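PDB 5A78: DNA endonuclease i-cvui from Chlorella vulgaris, which probably cleaves DNA as a LAGLIDADG homing endonuclease, taking part in the homing of its chloroplast intron. Local coordinates for residues V43-F48 against T85-T90. Sequence-based numbering, arbitrary orientation.
With nucleotides of chain D.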
loop_
_atom_site.group_PDB
_atom_site.type_symbol
_atom_site.label_atom_id
_atom_site.label_comp_id
_atom_site.label_asym_id
_atom_site.label_seq_id
_atom_site.Cartn_x
_atom_site.Cartn_y
_atom_site.Cartn_z
ATOM N N VAL B 43 17.892 5.282 11.133
ATOM C CA VAL B 43 16.859 5.789 10.246
ATOM C C VAL B 43 16.687 4.809 9.071
ATOM O O VAL B 43 17.666 4.223 8.609
ATOM C CB VAL B 43 17.189 7.204 9.719
ATOM C CG1 VAL B 43 17.353 8.203 10.878
ATOM C CG2 VAL B 43 18.429 7.169 8.831
ATOM N N SER B 44 15.448 4.631 8.599
ATOM C CA SER B 44 15.170 3.646 7.559
ATOM C C SER B 44 13.838 3.836 6.858
ATOM O O SER B 44 12.835 4.218 7.478
ATOM C CB SER B 44 15.214 2.229 8.141
ATOM O OG SER B 44 14.499 2.150 9.362
ATOM N N LEU B 45 13.845 3.560 5.557
ATOM C CA LEU B 45 12.625 3.432 4.769
ATOM C C LEU B 45 12.536 2.000 4.260
ATOM O O LEU B 45 13.426 1.518 3.532
ATOM C CB LEU B 45 12.608 4.427 3.608
ATOM C CG LEU B 45 11.378 4.536 2.699
ATOM C CD1 LEU B 45 11.366 5.917 2.068
ATOM C CD2 LEU B 45 11.345 3.482 1.606
ATOM N N THR B 46 11.459 1.318 4.637
ATOM C CA THR B 46 11.308 -0.088 4.296
ATOM C C THR B 46 9.967 -0.291 3.588
ATOM O O THR B 46 8.978 0.354 3.934
ATOM C CB THR B 46 11.396 -0.975 5.554
ATOM O OG1 THR B 46 12.767 -1.114 5.938
ATOM C CG2 THR B 46 10.870 -2.362 5.265
ATOM N N VAL B 47 9.943 -1.163 2.589
ATOM C CA VAL B 47 8.734 -1.445 1.828
ATOM C C VAL B 47 8.551 -2.963 1.780
ATOM O O VAL B 47 9.504 -3.703 1.517
ATOM C CB VAL B 47 8.814 -0.844 0.402
ATOM C CG1 VAL B 47 7.918 -1.578 -0.553
ATOM C CG2 VAL B 47 8.485 0.628 0.425
ATOM N N PHE B 48 7.335 -3.421 2.072
ATOM C CA PHE B 48 7.084 -4.843 2.253
ATOM C C PHE B 48 6.354 -5.440 1.085
ATOM O O PHE B 48 5.506 -4.799 0.476
ATOM C CB PHE B 48 6.287 -5.099 3.528
ATOM C CG PHE B 48 6.954 -4.575 4.753
ATOM C CD1 PHE B 48 7.947 -5.308 5.386
ATOM C CD2 PHE B 48 6.615 -3.336 5.260
ATOM C CE1 PHE B 48 8.577 -4.817 6.518
ATOM C CE2 PHE B 48 7.242 -2.844 6.381
ATOM C CZ PHE B 48 8.224 -3.588 7.008
ATOM N N THR B 85 23.037 9.222 4.747
ATOM C CA THR B 85 23.465 9.735 3.448
ATOM C C THR B 85 22.621 9.233 2.264
ATOM O O THR B 85 22.342 9.994 1.335
ATOM C CB THR B 85 24.939 9.382 3.181
ATOM O OG1 THR B 85 25.073 7.961 3.023
ATOM C CG2 THR B 85 25.831 9.881 4.345
ATOM N N SER B 86 22.205 7.969 2.291
ATOM C CA SER B 86 21.389 7.437 1.197
ATOM C C SER B 86 19.880 7.599 1.435
ATOM O O SER B 86 19.115 7.715 0.467
ATOM C CB SER B 86 21.711 5.956 0.946
ATOM O OG SER B 86 21.808 5.232 2.161
ATOM N N LEU B 87 19.445 7.593 2.701
ATOM C CA LEU B 87 18.008 7.657 2.994
ATOM C C LEU B 87 17.532 9.071 2.781
ATOM O O LEU B 87 16.406 9.303 2.345
ATOM C CB LEU B 87 17.675 7.202 4.417
ATOM C CG LEU B 87 16.195 7.374 4.819
ATOM C CD1 LEU B 87 15.269 6.686 3.803
ATOM C CD2 LEU B 87 15.877 6.880 6.227
ATOM N N GLN B 88 18.403 10.018 3.076
ATOM C CA GLN B 88 18.073 11.415 2.897
ATOM C C GLN B 88 17.760 11.655 1.437
ATOM O O GLN B 88 16.741 12.231 1.113
ATOM C CB GLN B 88 19.213 12.324 3.363
ATOM C CG GLN B 88 18.955 13.789 3.118
ATOM C CD GLN B 88 20.170 14.661 3.375
ATOM O OE1 GLN B 88 21.225 14.187 3.823
ATOM N NE2 GLN B 88 20.038 15.947 3.066
ATOM N N THR B 89 18.634 11.173 0.564
ATOM C CA THR B 89 18.455 11.296 -0.879
ATOM C C THR B 89 17.127 10.699 -1.369
ATOM O O THR B 89 16.485 11.243 -2.267
ATOM C CB THR B 89 19.615 10.619 -1.622
ATOM O OG1 THR B 89 20.841 11.265 -1.263
ATOM C CG2 THR B 89 19.423 10.722 -3.124
ATOM N N THR B 90 16.701 9.595 -0.768
ATOM C CA THR B 90 15.465 8.951 -1.190
ATOM C C THR B 90 14.225 9.749 -0.734
ATOM O O THR B 90 13.218 9.843 -1.451
ATOM C CB THR B 90 15.401 7.499 -0.662
ATOM O OG1 THR B 90 16.444 6.723 -1.277
ATOM C CG2 THR B 90 14.065 6.865 -0.986
ATOM P P DG D 15 0.986 -3.165 6.001
ATOM O OP1 DG D 15 0.447 -3.275 7.394
ATOM O OP2 DG D 15 0.273 -2.273 5.050
ATOM O "O5'" DG D 15 2.552 -2.794 6.054
ATOM C "C5'" DG D 15 2.989 -1.612 6.720
ATOM C "C4'" DG D 15 3.147 -1.838 8.214
ATOM O "O4'" DG D 15 3.344 -3.248 8.532
ATOM C "C3'" DG D 15 4.313 -1.101 8.849
ATOM O "O3'" DG D 15 3.844 -0.479 10.000
ATOM C "C2'" DG D 15 5.324 -2.213 9.179
ATOM C "C1'" DG D 15 4.398 -3.370 9.485
ATOM N N9 DG D 15 5.008 -4.696 9.325
ATOM C C8 DG D 15 5.585 -5.201 8.184
ATOM N N7 DG D 15 6.004 -6.432 8.313
ATOM C C5 DG D 15 5.672 -6.773 9.619
ATOM C C6 DG D 15 5.873 -7.982 10.322
ATOM O O6 DG D 15 6.412 -9.017 9.928
ATOM N N1 DG D 15 5.384 -7.913 11.622
ATOM C C2 DG D 15 4.784 -6.819 12.178
ATOM N N2 DG D 15 4.381 -6.955 13.452
ATOM N N3 DG D 15 4.584 -5.671 11.532
ATOM C C4 DG D 15 5.052 -5.720 10.258
#
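In the DNA-binding sheet of this LAGLIDADG endonuclease, strand 39-50 is backed by helix 84-94, whose Leu87 forks over the strand against Val43 and Leu45. With CG anti to the backbone N (chi1 175°), Leu87 projects across the interface. Its CD2 packs on Val43 CG2 and lies 3.3 Å from Ser44 N. CD1 meets Leu45 CB at 3.5 Å. A branched leucine suits this place, because its two methyls reach successive inward-facing residues and rest on the backbone between them. Beta-branched Val43 suits an extended chain and also touches Val108 and Ile111 of helix 102-114. Thr90 CG2 is 4.2 Å from Leu45 CD1, while its buried OG1 turns back to Ser86 O in a weak hydrogen bond, so a threonine fits. Phe48 offers the DNA a broad apolar face: the guanine of DG15 of chain D, steeply inclined to the ring, points C8 at its centre, 3.3 Å from Phe48 CZ. Thr46 CG2 lies against the other face, near its rim. Cut back to an alanine here, the side chain would probably no longer reach the guanine, leaving the Thr46 methyl uncovered too. The alpha-beta-beta-alpha-beta-beta-alpha order, ending in helix 84-94, is the LAGLIDADG core, whose curved antiparallel sheet lies on DNA.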